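Local coordinates for mitochondrial RNA-binding protein 2 (Trypanosoma brucei, PDB 2GIA), which pairs with mitochondrial RNA-binding protein 1 in a guide-RNA-binding complex that probably acts as a matchmaker between RNAs during mitochondrial RNA editing, at residues D[69-74]-D[177-182]; D[113-118]-D[124-129]. All coordinates share one frame; numbering follows the deposited sequence.

Contact 1. Residues D[69-74]-D[177-182]; sequences TFVVLD and QRFLTQ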
loop_
_atom_site.group_PDB
_atom_site.type_symbol
_atom_site.label_atom_id
_atom_site.label_comp_id
_atom_site.label_asym_id
_atom_site.label_seq_id
_atom_site.Cartn_x
_atom_site.Cartn_y
_atom_site.Cartn_z
ATOM N N THR D 69 11.402 16.953 1.179
ATOM C CA THR D 69 10.814 16.567 2.475
ATOM C C THR D 69 9.617 17.416 2.944
ATOM O O THR D 69 9.070 17.206 4.047
ATOM C CB THR D 69 11.870 16.518 3.636
ATOM O OG1 THR D 69 12.038 17.821 4.218
ATOM C CG2 THR D 69 13.222 15.995 3.117
ATOM N N PHE D 70 9.203 18.377 2.130
ATOM C CA PHE D 70 8.042 19.185 2.495
ATOM C C PHE D 70 6.830 18.827 1.639
ATOM O O PHE D 70 6.984 18.494 0.466
ATOM C CB PHE D 70 8.284 20.676 2.201
ATOM C CG PHE D 70 9.361 21.306 3.033
ATOM C CD1 PHE D 70 9.040 21.965 4.212
ATOM C CD2 PHE D 70 10.691 21.251 2.624
ATOM C CE1 PHE D 70 10.037 22.576 4.988
ATOM C CE2 PHE D 70 11.710 21.854 3.393
ATOM C CZ PHE D 70 11.377 22.516 4.573
ATOM N N VAL D 71 5.638 18.966 2.212
ATOM C CA VAL D 71 4.430 18.853 1.430
ATOM C C VAL D 71 4.163 20.345 1.144
ATOM O O VAL D 71 4.095 21.167 2.063
ATOM C CB VAL D 71 3.234 18.273 2.208
ATOM C CG1 VAL D 71 1.901 18.516 1.416
ATOM C CG2 VAL D 71 3.427 16.749 2.359
ATOM N N VAL D 72 4.041 20.689 -0.125
ATOM C CA VAL D 72 3.777 22.062 -0.516
ATOM C C VAL D 72 2.355 22.249 -1.055
ATOM O O VAL D 72 1.877 21.481 -1.904
ATOM C CB VAL D 72 4.780 22.486 -1.597
ATOM C CG1 VAL D 72 4.693 24.006 -1.829
ATOM C CG2 VAL D 72 6.175 22.060 -1.188
ATOM N N LEU D 73 1.669 23.272 -0.575
ATOM C CA LEU D 73 0.336 23.547 -1.067
ATOM C C LEU D 73 0.459 24.825 -1.922
ATOM O O LEU D 73 0.772 25.893 -1.394
ATOM C CB LEU D 73 -0.627 23.780 0.103
ATOM C CG LEU D 73 -0.546 22.772 1.262
ATOM C CD1 LEU D 73 -1.558 23.075 2.351
ATOM C CD2 LEU D 73 -0.808 21.368 0.676
ATOM N N ASP D 74 0.273 24.706 -3.238
ATOM C CA ASP D 74 0.347 25.875 -4.138
ATOM C C ASP D 74 -1.064 26.302 -4.533
ATOM O O ASP D 74 -1.739 25.624 -5.329
ATOM C CB ASP D 74 1.132 25.562 -5.409
ATOM C CG ASP D 74 2.637 25.605 -5.211
ATOM O OD1 ASP D 74 3.109 26.008 -4.146
ATOM O OD2 ASP D 74 3.369 25.228 -6.152
ATOM N N GLN D 177 -5.228 11.585 1.133
ATOM C CA GLN D 177 -4.792 10.567 2.087
ATOM C C GLN D 177 -3.746 9.631 1.440
ATOM O O GLN D 177 -2.754 9.281 2.077
ATOM C CB GLN D 177 -6.020 9.773 2.626
ATOM C CG GLN D 177 -5.785 8.903 3.948
ATOM C CD GLN D 177 -4.999 7.590 3.721
ATOM O OE1 GLN D 177 -5.018 7.038 2.628
ATOM N NE2 GLN D 177 -4.336 7.069 4.781
ATOM N N ARG D 178 -3.960 9.221 0.184
ATOM C CA ARG D 178 -2.972 8.323 -0.471
ATOM C C ARG D 178 -1.673 9.074 -0.760
ATOM O O ARG D 178 -0.573 8.523 -0.640
ATOM C CB ARG D 178 -3.542 7.730 -1.777
ATOM C CG ARG D 178 -4.825 6.874 -1.562
ATOM C CD ARG D 178 -4.698 5.952 -0.317
ATOM N NE ARG D 178 -3.584 4.976 -0.383
ATOM C CZ ARG D 178 -3.098 4.306 0.673
ATOM N NH1 ARG D 178 -3.608 4.508 1.897
ATOM N NH2 ARG D 178 -2.159 3.368 0.504
ATOM N N PHE D 179 -1.802 10.330 -1.181
ATOM C CA PHE D 179 -0.628 11.138 -1.470
ATOM C C PHE D 179 0.245 11.288 -0.218
ATOM O O PHE D 179 1.451 11.058 -0.277
ATOM C CB PHE D 179 -1.042 12.535 -1.968
ATOM C CG PHE D 179 0.147 13.442 -2.245
ATOM C CD1 PHE D 179 0.605 14.324 -1.265
ATOM C CD2 PHE D 179 0.790 13.412 -3.471
ATOM C CE1 PHE D 179 1.683 15.166 -1.521
ATOM C CE2 PHE D 179 1.876 14.253 -3.757
ATOM C CZ PHE D 179 2.324 15.141 -2.775
ATOM N N LEU D 180 -0.368 11.675 0.903
ATOM C CA LEU D 180 0.360 11.827 2.157
ATOM C C LEU D 180 0.911 10.480 2.606
ATOM O O LEU D 180 2.003 10.406 3.184
ATOM C CB LEU D 180 -0.547 12.385 3.266
ATOM C CG LEU D 180 -0.934 13.855 2.992
ATOM C CD1 LEU D 180 -1.808 14.355 4.083
ATOM C CD2 LEU D 180 0.329 14.736 2.860
ATOM N N THR D 181 0.148 9.413 2.391
ATOM C CA THR D 181 0.664 8.066 2.764
ATOM C C THR D 181 1.949 7.775 1.979
ATOM O O THR D 181 2.956 7.304 2.561
ATOM C CB THR D 181 -0.400 7.004 2.491
ATOM O OG1 THR D 181 -1.464 7.179 3.457
ATOM C CG2 THR D 181 0.192 5.555 2.643
ATOM N N GLN D 182 1.930 8.035 0.663
ATOM C CA GLN D 182 3.157 7.824 -0.155
ATOM C C GLN D 182 4.267 8.784 0.324
ATOM O O GLN D 182 5.399 8.368 0.480
ATOM C CB GLN D 182 2.902 8.119 -1.635
ATOM C CG GLN D 182 2.011 7.050 -2.289
ATOM C CD GLN D 182 2.809 5.794 -2.579
ATOM O OE1 GLN D 182 3.613 5.751 -3.508
ATOM N NE2 GLN D 182 2.602 4.789 -1.786
#
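V71 of strand 70-78 faces L180 of helix 170-187, their CA atoms 8.2 Å apart, too far for backbone bonding, so side chains alone bridge strand and helix. V71 does this with both branches. Its CG2 meets the CD2 branch of L180 at 3.7 Å, the two side chains crossing at about a right angle. CG1, placed anti to the backbone N (chi1 166°), goes to the other neighbour: it lies at the edge of the F179 ring, close to the ring plane, 4.5 Å from CE1. One valine thus divides its methyls between two consecutive helix residues, all three buried, and the patch is small, 93 Å² in all.

The same three residues are packed in by their surroundings. V71 also rests on L97 of the adjacent strand 89-97, to which its backbone is hydrogen-bonded, and L73 touches that leucine too. F179 lies against V64 and H66 of strand 60-67 and meets F46 of its own chain and F147 of a mitochondrial RNA-binding protein 1 chain edge-to-face, while L180 packs on F105, L106 and L109 of helix 101-109. On the far side of the helix, R178 forms a salt bridge through NE to D144 of that same partner chain.

Apolar helix residues pack on one face of a four-stranded antiparallel sheet, the helix-on-sheet layering of the Whirly-type fold to which these RNA-binding proteins belong.

Contact 2. Residues D[113-118]-D[124-129]; sequences SEKVEV and NATFTP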
loop_
_atom_site.group_PDB
_atom_site.type_symbol
_atom_site.label_atom_id
_atom_site.label_comp_id
_atom_site.label_asym_id
_atom_site.label_seq_id
_atom_site.Cartn_x
_atom_site.Cartn_y
_atom_site.Cartn_z
ATOM N N SER D 113 -8.427 12.444 14.494
ATOM C CA SER D 113 -8.340 13.807 15.000
ATOM C C SER D 113 -9.401 14.671 14.332
ATOM O O SER D 113 -9.755 14.450 13.163
ATOM C CB SER D 113 -6.942 14.372 14.738
ATOM O OG SER D 113 -6.962 15.781 14.636
ATOM N N GLU D 114 -9.939 15.644 15.070
ATOM C CA GLU D 114 -10.979 16.477 14.472
ATOM C C GLU D 114 -10.397 17.721 13.831
ATOM O O GLU D 114 -11.103 18.461 13.144
ATOM C CB GLU D 114 -12.039 16.863 15.517
ATOM C CG GLU D 114 -13.089 15.764 15.813
ATOM C CD GLU D 114 -13.766 15.210 14.547
ATOM O OE1 GLU D 114 -13.201 14.292 13.916
ATOM O OE2 GLU D 114 -14.859 15.685 14.167
ATOM N N LYS D 115 -9.111 17.957 14.046
ATOM C CA LYS D 115 -8.488 19.134 13.464
ATOM C C LYS D 115 -6.975 19.181 13.519
ATOM O O LYS D 115 -6.351 18.609 14.407
ATOM C CB LYS D 115 -9.019 20.417 14.156
ATOM C CG LYS D 115 -8.173 21.664 13.848
ATOM C CD LYS D 115 -8.869 22.972 14.258
ATOM C CE LYS D 115 -8.889 23.191 15.766
ATOM N NZ LYS D 115 -9.685 22.168 16.484
ATOM N N VAL D 116 -6.384 19.872 12.546
ATOM C CA VAL D 116 -4.948 20.083 12.554
ATOM C C VAL D 116 -4.780 21.564 12.224
ATOM O O VAL D 116 -5.391 22.061 11.280
ATOM C CB VAL D 116 -4.160 19.226 11.503
ATOM C CG1 VAL D 116 -4.724 19.411 10.078
ATOM C CG2 VAL D 116 -2.697 19.645 11.515
ATOM N N GLU D 117 -3.970 22.258 13.019
ATOM C CA GLU D 117 -3.703 23.689 12.824
ATOM C C GLU D 117 -2.270 23.922 12.405
ATOM O O GLU D 117 -1.357 23.315 12.945
ATOM C CB GLU D 117 -3.939 24.460 14.120
ATOM C CG GLU D 117 -5.395 24.585 14.500
ATOM C CD GLU D 117 -5.580 25.493 15.700
ATOM O OE1 GLU D 117 -4.886 26.529 15.752
ATOM O OE2 GLU D 117 -6.414 25.184 16.576
ATOM N N VAL D 118 -2.073 24.795 11.428
ATOM C CA VAL D 118 -0.736 25.138 10.965
ATOM C C VAL D 118 -0.580 26.637 11.283
ATOM O O VAL D 118 -1.417 27.443 10.874
ATOM C CB VAL D 118 -0.609 24.957 9.435
ATOM C CG1 VAL D 118 0.829 25.172 9.008
ATOM C CG2 VAL D 118 -1.136 23.572 9.015
ATOM N N ASN D 124 -1.724 30.849 8.707
ATOM C CA ASN D 124 -2.544 30.438 9.833
ATOM C C ASN D 124 -3.673 29.605 9.193
ATOM O O ASN D 124 -4.656 30.145 8.687
ATOM C CB ASN D 124 -3.079 31.675 10.578
ATOM C CG ASN D 124 -4.192 31.345 11.554
ATOM O OD1 ASN D 124 -4.312 30.208 12.022
ATOM N ND2 ASN D 124 -5.014 32.349 11.880
ATOM N N ALA D 125 -3.531 28.282 9.212
ATOM C CA ALA D 125 -4.551 27.426 8.585
ATOM C C ALA D 125 -5.027 26.262 9.433
ATOM O O ALA D 125 -4.325 25.833 10.364
ATOM C CB ALA D 125 -4.016 26.888 7.257
ATOM N N THR D 126 -6.230 25.770 9.109
ATOM C CA THR D 126 -6.821 24.597 9.767
ATOM C C THR D 126 -7.313 23.616 8.690
ATOM O O THR D 126 -7.666 24.028 7.563
ATOM C CB THR D 126 -8.071 24.931 10.681
ATOM O OG1 THR D 126 -9.192 25.294 9.866
ATOM C CG2 THR D 126 -7.723 26.046 11.673
ATOM N N PHE D 127 -7.341 22.326 9.041
ATOM C CA PHE D 127 -7.825 21.289 8.135
ATOM C C PHE D 127 -8.742 20.482 9.039
ATOM O O PHE D 127 -8.303 19.927 10.028
ATOM C CB PHE D 127 -6.656 20.408 7.610
ATOM C CG PHE D 127 -7.084 19.382 6.609
ATOM C CD1 PHE D 127 -7.333 19.752 5.284
ATOM C CD2 PHE D 127 -7.279 18.054 6.989
ATOM C CE1 PHE D 127 -7.779 18.815 4.327
ATOM C CE2 PHE D 127 -7.722 17.114 6.061
ATOM C CZ PHE D 127 -7.974 17.494 4.717
ATOM N N THR D 128 -10.006 20.390 8.654
ATOM C CA THR D 128 -10.992 19.727 9.464
ATOM C C THR D 128 -11.991 18.997 8.597
ATOM O O THR D 128 -12.090 19.259 7.387
ATOM C CB THR D 128 -11.764 20.812 10.254
ATOM O OG1 THR D 128 -12.362 21.704 9.307
ATOM C CG2 THR D 128 -10.806 21.657 11.099
ATOM N N PRO D 129 -12.758 18.073 9.195
ATOM C CA PRO D 129 -13.770 17.340 8.430
ATOM C C PRO D 129 -14.892 18.337 8.115
ATOM O O PRO D 129 -15.124 19.293 8.864
ATOM C CB PRO D 129 -14.285 16.273 9.395
ATOM C CG PRO D 129 -13.314 16.237 10.501
ATOM C CD PRO D 129 -12.567 17.518 10.543
#
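The beta hairpin of strands 116-119 and 123-129 is held here by V116 opposite F127 and V118 opposite A125, both hydrogen-bonded antiparallel pairs, with the non-hydrogen-bonded pair E117 and T126 between them. The strand directions differ by 163°. V118 N to A125 O is short and nearly straight (2.7 Å, 173°), and A125 N returns the bond to V118 O. The V116 pair is more bent: F127 N reaches V116 O at 3.0 Å and V116 N reaches F127 O at 3.2 Å. CA-H...O contacts, such as T126 CA to V116 O, fill in between.

Beyond the V116-F127 pair the ladder ends: 113-115 leaves the strand, and P129, which has no N-H, brings its CD to 3.1 Å from E114 O. Across from it the E114 carboxylate bends back to P129 CG, the two side chains crossing at about a right angle.

On the inner face V116 CG1 occupies the slot between backbone N and carbonyl carbon (chi1 54°) and presses on F127 CB at 3.3 Å, a tight fit, before the F127 ring turns away. The other face carries K115, E117, T126 and T128. The aliphatic stem of K115 lies alongside T128 with CB 3.8 Å from its CG2, and E117 CG lies beside T126 CG2 at 3.9 Å; the E117 carboxylate bonds to H119 through OE1.

Strand 123-129 continues the sheet through backbone bonds to strand 137-145, whereas 116-119 is outermost within the chain. Helix 101-109 covers the inner face, where F127 meets F105 and V108 and V116 touches R104.

Contact 1 is core and contact 2 only partly buried, nearer the chain's surface; their centres are 15 Å apart and their nearest atoms about 7 Å, without touching. Contact 1 joins parts distant in sequence, a strand of the first sheet and helix 170-187, through three apolar side chains and no hydrogen bond. Contact 2 lies in the second sheet, between strands only a turn apart, and rests on four backbone hydrogen bonds with mixed side chains around them. Helix 101-109 connects the two, since F105 touches both L180 and F127. MRP1 chains reach the helix of contact 1, but no other chain touches 113-118 or 124-129.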